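Local coordinates for protein AxyAgu115A (Amphibacillus xylanus NBRC 15112, PDB 6NPS) that is a family GH115 alpha-glucuronidase, probably releasing glucuronic acid side groups from arabinoglucuronoxylan, at residues A[32-37]-A[236-241]; A[188-193]-A[198-203]; A[220-225]-A[229-234]; A[250-255]-A[265-270]; A[296-301]-A[333-338]. The protein carries 3 engineered substitutions. All blocks are in the same frame, centred on the assembly; numbering follows the deposited sequence.

All five contacts lie in or against the TIM-barrel region. Contacts 3 and 5 are buried; contacts 1, 2 and 4 are partly exposed. Helix 230-238 serves both contact 1, where its C-terminal end meets an N-terminal helix through a salt bridge and tyrosine packing, and contact 3, where its first turn grips the preceding loop by a side-chain amide hydrogen bond and a CH-pi contact. Contact 2 pairs aromatic rings and touches contact 3 through F193 O and N231 ND2, 3.0 Å apart. Contact 4 joins two loops through a water, whereas contact 5 is purely aliphatic; C250 N lies 3.0 Å from T299 O between them.

Contact 1. Residues A[32-37]-A[236-241]; sequences VRKIAN and DEYGVI
The carboxylate of E237 has two partners, one for each oxygen: K34 NZ meets OE1 at 3.3 Å in a salt bridge whose hydrogen bond is weak, while OE2 takes a hydrogen bond with S30, just upstream of segment 32-37. This is a helix-to-helix contact between the TIM barrel and the N-terminal region. Helix 230-238, which links strands 212-214 and 241-242 of the barrel, meets helix 30-47, which packs against strand 64-69 of the N-terminal mixed sheet, so the pair ties the two parts of the chain together.

K34 and E237 cross at about a right angle. E237 is extended beyond CG, whereas the lysine chain bends in its outer half (chi3 91°), which lays CD beside the carboxylate, 3.5 Å from OE2, and brings the ammonium to the other oxygen. The charge is therefore approached by methylene as well as by NZ.

Next to this polar pair sits the Y238 ring. I35 CD1 comes within 3.6 Å of Y238 CE1, and K34 CB stands 3.9 Å from the same carbon; both approach the ring at a slant. The phenol oxygen reaches past them to D199, where it hydrogen-bonds OD2, while the other flank of the ring rests on F202 and L206 of helix 195-207. The tyrosine is thus wedged between two helices and fixed at its far end.

Helix 230-238 stops directly after Y238 in a Schellman motif: V240 N bonds A235 O, G239 adopts positive phi (75°), and G239 N reaches D236 O at 3.2 Å in a weak bond.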
# COMPACT_ATOMS: atom_id res chain seq x y z
N VAL A 32 23.10 -43.77 39.11
CA VAL A 32 22.13 -44.84 38.90
C VAL A 32 21.17 -44.94 40.08
O VAL A 32 19.96 -45.04 39.90
CB VAL A 32 22.87 -46.16 38.63
CG1 VAL A 32 21.88 -47.34 38.65
CG2 VAL A 32 23.63 -46.07 37.31
N ARG A 33 21.69 -44.85 41.30
CA ARG A 33 20.83 -44.83 42.48
C ARG A 33 19.85 -43.66 42.44
O ARG A 33 18.67 -43.83 42.75
CB ARG A 33 21.69 -44.78 43.74
CG ARG A 33 21.21 -45.69 44.87
CD ARG A 33 22.38 -46.21 45.70
NE ARG A 33 23.32 -45.13 46.00
CZ ARG A 33 24.65 -45.26 45.98
NH1 ARG A 33 25.21 -46.43 45.68
NH2 ARG A 33 25.41 -44.21 46.26
N LYS A 34 20.31 -42.47 42.01
CA LYS A 34 19.41 -41.32 41.89
C LYS A 34 18.31 -41.55 40.85
O LYS A 34 17.17 -41.07 41.03
CB LYS A 34 20.19 -40.05 41.54
CG LYS A 34 21.20 -39.65 42.59
CD LYS A 34 22.01 -38.45 42.12
CE LYS A 34 21.35 -37.15 42.55
NZ LYS A 34 22.30 -36.33 43.37
N ILE A 35 18.64 -42.18 39.72
CA ILE A 35 17.60 -42.49 38.73
C ILE A 35 16.62 -43.52 39.30
O ILE A 35 15.41 -43.42 39.13
CB ILE A 35 18.26 -42.96 37.42
CG1 ILE A 35 19.10 -41.84 36.78
CG2 ILE A 35 17.24 -43.55 36.45
CD1 ILE A 35 18.27 -40.68 36.30
N ALA A 36 17.15 -44.53 40.02
CA ALA A 36 16.31 -45.54 40.67
C ALA A 36 15.30 -44.89 41.62
O ALA A 36 14.12 -45.29 41.66
CB ALA A 36 17.18 -46.55 41.41
N ASN A 37 15.72 -43.86 42.38
CA ASN A 37 14.77 -43.11 43.21
C ASN A 37 13.71 -42.38 42.38
O ASN A 37 12.56 -42.24 42.83
CB ASN A 37 15.51 -42.11 44.08
CG ASN A 37 16.24 -42.79 45.20
OD1 ASN A 37 15.82 -43.85 45.68
ND2 ASN A 37 17.36 -42.20 45.62
N ASP A 236 27.86 -35.00 35.32
CA ASP A 236 28.82 -36.09 35.33
C ASP A 236 28.32 -37.26 36.17
O ASP A 236 28.54 -38.42 35.81
CB ASP A 236 30.14 -35.57 35.87
CG ASP A 236 31.17 -36.66 36.03
OD1 ASP A 236 31.76 -37.06 34.99
OD2 ASP A 236 31.38 -37.10 37.18
N GLU A 237 27.65 -36.98 37.30
CA GLU A 237 27.04 -38.05 38.10
C GLU A 237 26.00 -38.84 37.29
O GLU A 237 25.96 -40.07 37.32
CB GLU A 237 26.42 -37.43 39.34
CG GLU A 237 25.95 -38.43 40.36
CD GLU A 237 25.47 -37.79 41.64
OE1 GLU A 237 25.09 -36.59 41.63
OE2 GLU A 237 25.48 -38.49 42.68
N TYR A 238 25.13 -38.14 36.57
CA TYR A 238 24.13 -38.81 35.78
C TYR A 238 24.68 -39.40 34.49
O TYR A 238 23.97 -40.16 33.83
CB TYR A 238 23.02 -37.84 35.41
CG TYR A 238 21.98 -37.54 36.48
CD1 TYR A 238 21.28 -38.57 37.13
CD2 TYR A 238 21.67 -36.23 36.81
CE1 TYR A 238 20.32 -38.28 38.09
CE2 TYR A 238 20.73 -35.94 37.76
CZ TYR A 238 20.05 -36.95 38.40
OH TYR A 238 19.10 -36.63 39.34
N GLY A 239 25.90 -39.05 34.08
CA GLY A 239 26.38 -39.47 32.78
C GLY A 239 25.77 -38.69 31.63
O GLY A 239 25.75 -39.20 30.50
N VAL A 240 25.27 -37.48 31.87
CA VAL A 240 24.96 -36.55 30.79
C VAL A 240 26.29 -35.97 30.30
O VAL A 240 26.99 -35.29 31.04
CB VAL A 240 24.01 -35.44 31.26
CG1 VAL A 240 23.84 -34.35 30.17
CG2 VAL A 240 22.67 -36.06 31.67
N ILE A 241 26.64 -36.26 29.04
CA ILE A 241 27.89 -35.80 28.45
C ILE A 241 27.73 -34.33 28.09
O ILE A 241 26.81 -33.96 27.34
CB ILE A 241 28.24 -36.63 27.20
CG1 ILE A 241 28.21 -38.15 27.49
CG2 ILE A 241 29.55 -36.24 26.63
CD1 ILE A 241 28.10 -38.99 26.21

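Contact 2. Residues A[188-193]-A[198-203]; sequences KNFGGF and YDHVFE
F190 and H200 meet ring against ring, CE1 of the phenylalanine lying 3.5 Å from NE2 of the histidine. Their planes are inclined at 44° and their centroids are 5.2 Å apart, so the two rings meet at a slant. Both rings are thrown toward each other by the same first torsion: CG stands anti to the carbonyl carbon in F190 (chi1 -53°) and in H200. The CE1-CZ side of the phenylalanine then lies by the CD2-NE2 side of the imidazole, while H200 ND1 hydrogen-bonds D141 OD2, which helps fix the rotation of that ring. An alanine at F190 would take away the ring and is likely to open a gap beside the CD2-NE2 side of H200 and remove the mate of W185, which packs edge-to-face on F190.

The second point of contact is a carbonyl against a ring: F193 O sits at the edge of the Y198 ring, in its plane, 3.6 Å from CE2. That carbonyl also accepts a hydrogen bond from N231, and Y198 OH bonds to A216 N. The two segments flank the turn from helix 181-190 into helix 195-207 of the TIM barrel, and Y198 and F202 carry the second helix against helix 230-238, with V201 and F202 on strand 212-214.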
# COMPACT_ATOMS: atom_id res chain seq x y z
N LYS A 188 12.12 -17.46 38.20
CA LYS A 188 10.91 -17.61 39.02
C LYS A 188 10.82 -18.98 39.68
O LYS A 188 10.46 -19.08 40.86
CB LYS A 188 9.67 -17.36 38.17
CG LYS A 188 8.37 -17.38 38.95
CD LYS A 188 7.33 -18.21 38.21
CE LYS A 188 6.24 -18.80 39.11
NZ LYS A 188 5.03 -17.88 39.19
N ASN A 189 11.11 -20.06 38.93
CA ASN A 189 10.87 -21.41 39.44
C ASN A 189 12.07 -22.01 40.16
O ASN A 189 11.91 -23.01 40.87
CB ASN A 189 10.46 -22.34 38.29
CG ASN A 189 9.00 -22.14 37.86
OD1 ASN A 189 8.09 -22.12 38.68
ND2 ASN A 189 8.78 -21.98 36.55
N PHE A 190 13.28 -21.45 40.01
CA PHE A 190 14.46 -22.10 40.58
C PHE A 190 15.53 -21.15 41.08
O PHE A 190 16.53 -21.63 41.63
CB PHE A 190 15.12 -23.07 39.57
CG PHE A 190 14.18 -24.06 38.97
CD1 PHE A 190 13.82 -25.20 39.67
CD2 PHE A 190 13.65 -23.85 37.71
CE1 PHE A 190 12.93 -26.11 39.13
CE2 PHE A 190 12.77 -24.77 37.15
CZ PHE A 190 12.41 -25.90 37.87
N GLY A 191 15.38 -19.85 40.89
CA GLY A 191 16.44 -18.92 41.27
C GLY A 191 17.61 -18.81 40.31
O GLY A 191 18.54 -18.04 40.58
N GLY A 192 17.61 -19.51 39.19
CA GLY A 192 18.60 -19.28 38.15
C GLY A 192 18.94 -20.55 37.41
O GLY A 192 18.22 -21.56 37.47
N PHE A 193 20.05 -20.48 36.67
CA PHE A 193 20.48 -21.62 35.86
C PHE A 193 21.39 -22.54 36.69
O PHE A 193 22.55 -22.80 36.35
CB PHE A 193 21.19 -21.14 34.60
CG PHE A 193 20.34 -20.24 33.71
CD1 PHE A 193 20.32 -18.87 33.91
CD2 PHE A 193 19.61 -20.78 32.67
CE1 PHE A 193 19.57 -18.04 33.08
CE2 PHE A 193 18.85 -19.97 31.84
CZ PHE A 193 18.83 -18.59 32.05
N TYR A 198 18.74 -27.64 36.55
CA TYR A 198 19.31 -28.55 35.55
C TYR A 198 18.97 -30.00 35.83
O TYR A 198 19.02 -30.81 34.91
CB TYR A 198 20.85 -28.39 35.45
CG TYR A 198 21.19 -27.37 34.36
CD1 TYR A 198 20.95 -27.66 33.02
CD2 TYR A 198 21.71 -26.13 34.68
CE1 TYR A 198 21.21 -26.74 32.02
CE2 TYR A 198 21.99 -25.19 33.70
CZ TYR A 198 21.73 -25.50 32.36
OH TYR A 198 22.00 -24.60 31.37
N ASP A 199 18.66 -30.34 37.08
CA ASP A 199 18.23 -31.70 37.38
C ASP A 199 17.01 -32.08 36.54
O ASP A 199 16.94 -33.19 36.00
CB ASP A 199 17.96 -31.83 38.88
CG ASP A 199 17.76 -33.27 39.31
OD1 ASP A 199 16.66 -33.59 39.82
OD2 ASP A 199 18.69 -34.08 39.14
N HIS A 200 16.07 -31.15 36.34
CA HIS A 200 14.91 -31.43 35.47
C HIS A 200 15.29 -31.57 33.99
O HIS A 200 14.70 -32.37 33.24
CB HIS A 200 13.87 -30.33 35.63
CG HIS A 200 13.38 -30.17 37.03
ND1 HIS A 200 12.34 -30.91 37.55
CD2 HIS A 200 13.78 -29.35 38.03
CE1 HIS A 200 12.12 -30.56 38.80
NE2 HIS A 200 12.99 -29.61 39.12
N VAL A 201 16.22 -30.73 33.53
CA VAL A 201 16.74 -30.84 32.17
C VAL A 201 17.43 -32.19 31.97
O VAL A 201 17.22 -32.87 30.96
CB VAL A 201 17.72 -29.68 31.88
CG1 VAL A 201 18.44 -29.86 30.55
CG2 VAL A 201 16.99 -28.37 31.92
N PHE A 202 18.30 -32.57 32.91
CA PHE A 202 18.99 -33.85 32.78
C PHE A 202 17.99 -35.00 32.75
O PHE A 202 18.17 -35.96 31.99
CB PHE A 202 19.99 -34.06 33.92
CG PHE A 202 21.09 -32.99 34.01
CD1 PHE A 202 21.53 -32.30 32.88
CD2 PHE A 202 21.68 -32.71 35.23
CE1 PHE A 202 22.54 -31.34 32.98
CE2 PHE A 202 22.69 -31.73 35.35
CZ PHE A 202 23.13 -31.06 34.22
N GLU A 203 16.95 -34.94 33.59
CA GLU A 203 15.97 -36.03 33.63
C GLU A 203 15.23 -36.14 32.30
O GLU A 203 15.04 -37.25 31.79
CB GLU A 203 14.99 -35.81 34.78
CG GLU A 203 14.02 -36.96 34.98
CD GLU A 203 12.94 -36.72 36.04
OE1 GLU A 203 13.12 -35.84 36.93
OE2 GLU A 203 11.91 -37.44 36.00

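Contact 3. Residues A[220-225]-A[229-234]; sequences ARFNDD and LANVEL
N231 and F222 have the largest buried areas in this contact, the asparagine lying over the phenylalanine while its amide reaches for the backbone. Here the long loop after strand 212-214 of the TIM barrel folds back on the first turn of helix 230-238, for which L229 is the N-cap residue. N231 CB sits over one face of the F222 ring, 3.7 Å from the centroid, a CH-pi contact displaced toward the CE1 side.

From the same residue, ND2 donates to F222 O at 3.2 Å (N-H...O angle 150°), in the carbonyl plane and on a lone pair, while F193 O accepts a further bond from this nitrogen. F222 O is gripped a second time by a water at 2.6 Å, which also takes a weak bond from V232 N. The ring is carried out to the helix because CG is anti to the backbone N (chi1 -179°). Replacing F222 by an alanine would probably uncover N231 CB and V232 CG2 and deprive Y198 of its edge-to-face mate.

N223 leaves the backbone pointing away from the helix, but its amide oxygen comes back to lie beside V232 CG2, and ND2 is occupied by E256. The loop is also closed on itself, for R221 N donates to D225 OD2 at 2.7 Å, approaching from well above the carboxylate plane.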
# COMPACT_ATOMS: atom_id res chain seq x y z
N ALA A 220 24.50 -16.92 31.19
CA ALA A 220 24.68 -18.00 32.13
C ALA A 220 26.07 -18.58 31.89
O ALA A 220 26.60 -18.51 30.78
CB ALA A 220 23.62 -19.10 31.95
N ARG A 221 26.63 -19.17 32.94
CA ARG A 221 27.91 -19.88 32.85
C ARG A 221 27.69 -21.22 33.53
O ARG A 221 27.66 -21.29 34.77
CB ARG A 221 29.03 -19.10 33.53
CG ARG A 221 29.45 -17.87 32.76
CD ARG A 221 30.44 -17.04 33.57
NE ARG A 221 29.84 -16.48 34.78
CZ ARG A 221 30.53 -16.11 35.87
NH1 ARG A 221 31.85 -16.22 35.90
NH2 ARG A 221 29.89 -15.63 36.93
N PHE A 222 27.54 -22.25 32.71
CA PHE A 222 27.18 -23.56 33.21
C PHE A 222 28.21 -24.04 34.22
O PHE A 222 27.85 -24.62 35.25
CB PHE A 222 27.04 -24.52 32.05
CG PHE A 222 26.63 -25.92 32.44
CD1 PHE A 222 25.30 -26.24 32.68
CD2 PHE A 222 27.60 -26.92 32.59
CE1 PHE A 222 24.94 -27.59 32.99
CE2 PHE A 222 27.27 -28.22 32.95
CZ PHE A 222 25.92 -28.56 33.12
N ASN A 223 29.50 -23.76 33.97
CA ASN A 223 30.58 -24.24 34.88
C ASN A 223 30.66 -23.48 36.19
O ASN A 223 31.40 -23.92 37.08
CB ASN A 223 31.95 -24.15 34.21
CG ASN A 223 32.06 -25.09 33.03
OD1 ASN A 223 31.49 -26.18 33.03
ND2 ASN A 223 32.76 -24.64 31.97
N ASP A 224 29.91 -22.38 36.35
CA ASP A 224 30.03 -21.48 37.49
C ASP A 224 28.74 -21.22 38.24
O ASP A 224 28.80 -20.62 39.32
CB ASP A 224 30.60 -20.13 37.03
CG ASP A 224 31.95 -20.25 36.33
OD1 ASP A 224 32.99 -20.38 37.03
OD2 ASP A 224 31.98 -20.21 35.08
N ASP A 225 27.57 -21.61 37.70
CA ASP A 225 26.27 -21.17 38.19
C ASP A 225 25.57 -22.23 39.03
O ASP A 225 24.36 -22.11 39.27
CB ASP A 225 25.34 -20.82 37.02
CG ASP A 225 25.72 -19.52 36.31
OD1 ASP A 225 26.56 -18.75 36.85
OD2 ASP A 225 25.18 -19.28 35.20
N LEU A 229 30.66 -25.37 40.69
CA LEU A 229 30.68 -26.50 39.77
C LEU A 229 29.51 -27.46 39.94
O LEU A 229 29.55 -28.54 39.35
CB LEU A 229 31.97 -27.31 39.98
CG LEU A 229 33.21 -26.58 39.51
CD1 LEU A 229 34.40 -27.28 40.21
CD2 LEU A 229 33.33 -26.62 38.00
N ALA A 230 28.48 -27.13 40.72
CA ALA A 230 27.42 -28.12 40.96
C ALA A 230 26.69 -28.56 39.69
O ALA A 230 26.20 -29.70 39.64
CB ALA A 230 26.44 -27.59 42.00
N ASN A 231 26.57 -27.73 38.64
CA ASN A 231 25.91 -28.21 37.42
C ASN A 231 26.76 -29.29 36.74
O ASN A 231 26.26 -30.35 36.30
CB ASN A 231 25.66 -27.07 36.41
CG ASN A 231 24.68 -26.03 36.88
OD1 ASN A 231 23.77 -26.31 37.67
ND2 ASN A 231 24.85 -24.79 36.40
N VAL A 232 28.05 -29.00 36.58
CA VAL A 232 29.00 -29.92 35.99
C VAL A 232 29.05 -31.22 36.78
O VAL A 232 29.06 -32.33 36.22
CB VAL A 232 30.38 -29.24 35.95
CG1 VAL A 232 31.43 -30.19 35.44
CG2 VAL A 232 30.31 -28.03 35.08
N GLU A 233 29.11 -31.10 38.11
CA GLU A 233 29.23 -32.31 38.92
C GLU A 233 27.98 -33.17 38.76
O GLU A 233 28.09 -34.39 38.61
CB GLU A 233 29.47 -31.94 40.39
CG GLU A 233 30.79 -31.26 40.65
CD GLU A 233 30.86 -30.54 42.02
OE1 GLU A 233 31.97 -30.21 42.46
OE2 GLU A 233 29.80 -30.31 42.65
N LEU A 234 26.79 -32.54 38.72
CA LEU A 234 25.54 -33.29 38.60
C LEU A 234 25.44 -33.97 37.23
O LEU A 234 25.04 -35.14 37.14
CB LEU A 234 24.34 -32.35 38.82
CG LEU A 234 22.94 -33.00 38.90
CD1 LEU A 234 22.91 -34.04 40.04
CD2 LEU A 234 21.81 -31.98 39.07
O HOH W 1 28.52 -25.83 37.46

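Contact 4. Residues A[250-255]-A[265-270]; sequences CLRYGE and SIYGDA
Water does the joining between R252 and Y267. The two side chains come no closer than 4.0 Å, R252 NH2 to Y267 OH, and one water fills the step, accepting from NH2 at 3.0 Å and donating to the phenol OH at 3.0 Å. The contact links two loops beyond strand 241-242 of the TIM barrel, one before and one after helix 256-260, and buries little surface between them.

The side chains cross at about a right angle, with the guanidinium and ring planes 82° apart. The water lies at the guanidinium edge, in its plane. Any cation-pi attraction is long and weak at most, since R252 CZ is 5.8 Å from the ring centroid. What holds the arginine is mostly elsewhere: NH1 makes a salt bridge with E256, NE donates to F283 O, and the bend at chi2 (-66°) turns the group toward Y267. That ring is also secured at its hydroxyl, which hydrogen-bonds D286, while I266 CG1 lies over one of its faces.

Y267 rides on a type I beta turn from S265 to G268, reinforced by an ST turn in which Y267 N donates to S265 OG at 3.0 Å, nearly straight at 167°.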
# COMPACT_ATOMS: atom_id res chain seq x y z
N CYS A 250 37.36 -25.70 24.14
CA CYS A 250 38.24 -26.08 25.25
C CYS A 250 37.54 -25.91 26.59
O CYS A 250 38.16 -25.48 27.57
CB CYS A 250 39.52 -25.25 25.22
SG CYS A 250 40.60 -25.87 23.95
N LEU A 251 36.25 -26.23 26.62
CA LEU A 251 35.45 -26.35 27.85
C LEU A 251 35.20 -25.00 28.52
O LEU A 251 35.00 -24.92 29.75
CB LEU A 251 36.08 -27.35 28.83
CG LEU A 251 36.34 -28.74 28.23
CD1 LEU A 251 37.04 -29.65 29.26
CD2 LEU A 251 35.02 -29.41 27.69
N ARG A 252 35.20 -23.94 27.72
CA ARG A 252 34.95 -22.57 28.16
C ARG A 252 33.64 -22.11 27.54
O ARG A 252 33.58 -21.90 26.32
CB ARG A 252 36.09 -21.67 27.69
CG ARG A 252 37.39 -21.94 28.47
CD ARG A 252 37.23 -21.55 29.92
NE ARG A 252 38.53 -21.22 30.49
CZ ARG A 252 38.74 -20.85 31.75
NH1 ARG A 252 37.73 -20.76 32.62
NH2 ARG A 252 39.98 -20.57 32.16
N TYR A 253 32.61 -21.87 28.37
CA TYR A 253 31.37 -21.36 27.77
C TYR A 253 31.50 -19.87 27.47
O TYR A 253 32.37 -19.18 28.00
CB TYR A 253 30.18 -21.62 28.68
CG TYR A 253 29.91 -23.12 28.71
CD1 TYR A 253 29.21 -23.73 27.67
CD2 TYR A 253 30.43 -23.92 29.74
CE1 TYR A 253 29.00 -25.11 27.66
CE2 TYR A 253 30.21 -25.28 29.73
CZ TYR A 253 29.49 -25.87 28.69
OH TYR A 253 29.28 -27.23 28.67
N GLY A 254 30.56 -19.37 26.65
CA GLY A 254 30.76 -18.10 25.95
C GLY A 254 30.89 -16.89 26.86
O GLY A 254 31.49 -15.89 26.46
N GLU A 255 30.34 -16.94 28.07
CA GLU A 255 30.42 -15.78 28.95
C GLU A 255 31.65 -15.80 29.88
O GLU A 255 31.92 -14.79 30.55
CB GLU A 255 29.14 -15.65 29.78
CG GLU A 255 27.89 -15.32 28.96
CD GLU A 255 27.83 -13.85 28.57
OE1 GLU A 255 28.36 -13.48 27.49
OE2 GLU A 255 27.24 -13.07 29.34
N SER A 265 45.36 -9.19 33.02
CA SER A 265 44.99 -10.58 33.19
C SER A 265 45.98 -11.50 32.50
O SER A 265 46.47 -11.20 31.42
CB SER A 265 43.60 -10.81 32.62
OG SER A 265 43.25 -12.16 32.80
N ILE A 266 46.24 -12.65 33.12
CA ILE A 266 46.98 -13.71 32.42
C ILE A 266 46.29 -14.18 31.16
O ILE A 266 46.90 -14.89 30.35
CB ILE A 266 47.23 -14.94 33.33
CG1 ILE A 266 45.92 -15.41 33.96
CG2 ILE A 266 48.33 -14.64 34.33
CD1 ILE A 266 45.95 -16.85 34.48
N TYR A 267 45.01 -13.85 30.98
CA TYR A 267 44.27 -14.24 29.78
C TYR A 267 44.17 -13.11 28.75
O TYR A 267 43.48 -13.28 27.73
CB TYR A 267 42.86 -14.71 30.15
CG TYR A 267 42.84 -15.75 31.24
CD1 TYR A 267 42.21 -15.50 32.45
CD2 TYR A 267 43.45 -16.98 31.07
CE1 TYR A 267 42.19 -16.46 33.46
CE2 TYR A 267 43.43 -17.95 32.06
CZ TYR A 267 42.80 -17.68 33.25
OH TYR A 267 42.76 -18.63 34.23
N GLY A 268 44.84 -11.99 28.99
CA GLY A 268 44.83 -10.85 28.06
C GLY A 268 43.45 -10.19 28.01
O GLY A 268 42.56 -10.44 28.84
N ASP A 269 43.28 -9.35 26.99
CA ASP A 269 42.04 -8.58 26.82
C ASP A 269 41.69 -8.45 25.33
O ASP A 269 41.48 -7.35 24.81
CB ASP A 269 42.12 -7.20 27.48
CG ASP A 269 40.76 -6.69 27.91
OD1 ASP A 269 40.70 -5.79 28.78
OD2 ASP A 269 39.74 -7.20 27.39
N ALA A 270 41.64 -9.58 24.65
CA ALA A 270 41.38 -9.62 23.22
C ALA A 270 41.04 -11.05 22.84
O ALA A 270 41.85 -11.96 23.04
CB ALA A 270 42.61 -9.13 22.44
O HOH W 2 40.15 -19.85 35.05

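Contact 5. Residues A[296-301]-A[333-338]; sequences NIITIG and KLIKEH
I298 and I335 reach toward each other tip to tip, while I300 comes in at about a right angle to I335. The I335 side chain points at the strand, its CG1 placed anti to the carbonyl carbon (chi1 -70°), and its CD1 is the shared touching atom: it lies 3.8 Å from I298 CG2 and 4.1 Å from I300 CG2. I298 also uses its own end, CD1 approaching I335 CG1 at 3.9 Å, so both branches of I298 engage the helix residue. I300 adopts a less usual first torsion (chi1 58°), with CG1 between the backbone N and the carbonyl carbon. That turns CG2 to I335 and lets the side chain also pack against I328 and Q331 of the same helix.

The meeting is buried and entirely aliphatic, the charged K333 and E337 pairing with each other on the outer side of the helix. Strand 298-300, helix 317-338 and strand 348-351 form a beta-alpha-beta crossover of the TIM barrel, I298 and I300 pairing by backbone hydrogen bonds with M349; L334 rests on helix 277-291.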
# COMPACT_ATOMS: atom_id res chain seq x y z
N ASN A 296 32.71 -35.22 28.83
CA ASN A 296 32.29 -34.15 27.93
C ASN A 296 32.91 -34.41 26.57
O ASN A 296 33.74 -35.31 26.39
CB ASN A 296 32.67 -32.77 28.48
CG ASN A 296 34.09 -32.74 29.02
OD1 ASN A 296 35.03 -33.18 28.34
ND2 ASN A 296 34.25 -32.26 30.27
N ILE A 297 32.46 -33.66 25.58
CA ILE A 297 33.11 -33.61 24.28
C ILE A 297 33.72 -32.22 24.18
O ILE A 297 33.05 -31.22 24.45
CB ILE A 297 32.11 -33.89 23.15
CG1 ILE A 297 31.59 -35.34 23.26
CG2 ILE A 297 32.74 -33.62 21.76
CD1 ILE A 297 30.47 -35.62 22.26
N ILE A 298 35.02 -32.17 23.90
CA ILE A 298 35.73 -30.90 23.82
C ILE A 298 35.54 -30.31 22.43
O ILE A 298 35.87 -30.94 21.42
CB ILE A 298 37.23 -31.09 24.11
CG1 ILE A 298 37.43 -31.74 25.49
CG2 ILE A 298 37.95 -29.73 23.98
CD1 ILE A 298 38.92 -32.05 25.79
N THR A 299 35.01 -29.09 22.38
CA THR A 299 34.90 -28.41 21.10
C THR A 299 36.24 -27.77 20.77
O THR A 299 36.92 -27.24 21.64
CB THR A 299 33.76 -27.38 21.13
OG1 THR A 299 32.50 -28.07 21.27
CG2 THR A 299 33.72 -26.56 19.82
N ILE A 300 36.67 -27.89 19.51
CA ILE A 300 37.92 -27.27 19.08
C ILE A 300 37.60 -26.28 17.96
O ILE A 300 36.47 -26.21 17.48
CB ILE A 300 38.97 -28.30 18.65
CG1 ILE A 300 38.43 -29.17 17.50
CG2 ILE A 300 39.37 -29.20 19.86
CD1 ILE A 300 39.53 -29.93 16.73
N GLY A 301 38.60 -25.50 17.57
CA GLY A 301 38.37 -24.41 16.64
C GLY A 301 38.25 -23.08 17.36
O GLY A 301 38.50 -22.97 18.56
N LYS A 333 47.44 -29.90 21.55
CA LYS A 333 48.63 -29.96 22.42
C LYS A 333 48.23 -29.78 23.88
O LYS A 333 48.68 -30.52 24.76
CB LYS A 333 49.65 -28.90 22.02
CG LYS A 333 51.10 -29.33 22.19
CD LYS A 333 51.98 -28.17 22.59
CE LYS A 333 53.19 -28.64 23.37
NZ LYS A 333 53.89 -27.51 24.05
N LEU A 334 47.37 -28.79 24.13
CA LEU A 334 46.80 -28.58 25.46
C LEU A 334 46.02 -29.81 25.94
O LEU A 334 46.19 -30.26 27.09
CB LEU A 334 45.92 -27.34 25.43
CG LEU A 334 46.66 -26.01 25.32
CD1 LEU A 334 45.56 -24.94 25.31
CD2 LEU A 334 47.65 -25.84 26.46
N ILE A 335 45.22 -30.40 25.07
CA ILE A 335 44.40 -31.53 25.49
C ILE A 335 45.28 -32.72 25.87
O ILE A 335 45.10 -33.32 26.94
CB ILE A 335 43.37 -31.87 24.39
CG1 ILE A 335 42.32 -30.75 24.33
CG2 ILE A 335 42.73 -33.24 24.65
CD1 ILE A 335 41.49 -30.75 23.04
N LYS A 336 46.31 -32.96 25.09
CA LYS A 336 47.24 -34.03 25.38
C LYS A 336 47.94 -33.79 26.72
O LYS A 336 48.23 -34.75 27.44
CB LYS A 336 48.27 -34.16 24.26
CG LYS A 336 48.24 -35.51 23.55
CD LYS A 336 48.88 -35.41 22.17
CE LYS A 336 49.78 -36.61 21.90
NZ LYS A 336 51.12 -36.44 22.52
N GLU A 337 48.22 -32.53 27.06
CA GLU A 337 49.02 -32.25 28.27
C GLU A 337 48.18 -32.26 29.54
O GLU A 337 48.68 -32.64 30.60
CB GLU A 337 49.72 -30.89 28.14
CG GLU A 337 50.83 -30.87 27.11
CD GLU A 337 51.29 -29.45 26.75
OE1 GLU A 337 50.59 -28.47 27.08
OE2 GLU A 337 52.36 -29.33 26.11
N HIS A 338 46.90 -31.89 29.46
CA HIS A 338 46.10 -31.63 30.64
C HIS A 338 44.82 -32.44 30.74
O HIS A 338 44.08 -32.27 31.72
CB HIS A 338 45.74 -30.15 30.71
CG HIS A 338 46.94 -29.26 30.65
ND1 HIS A 338 47.98 -29.36 31.56
CD2 HIS A 338 47.30 -28.29 29.78
CE1 HIS A 338 48.91 -28.48 31.26
NE2 HIS A 338 48.53 -27.81 30.19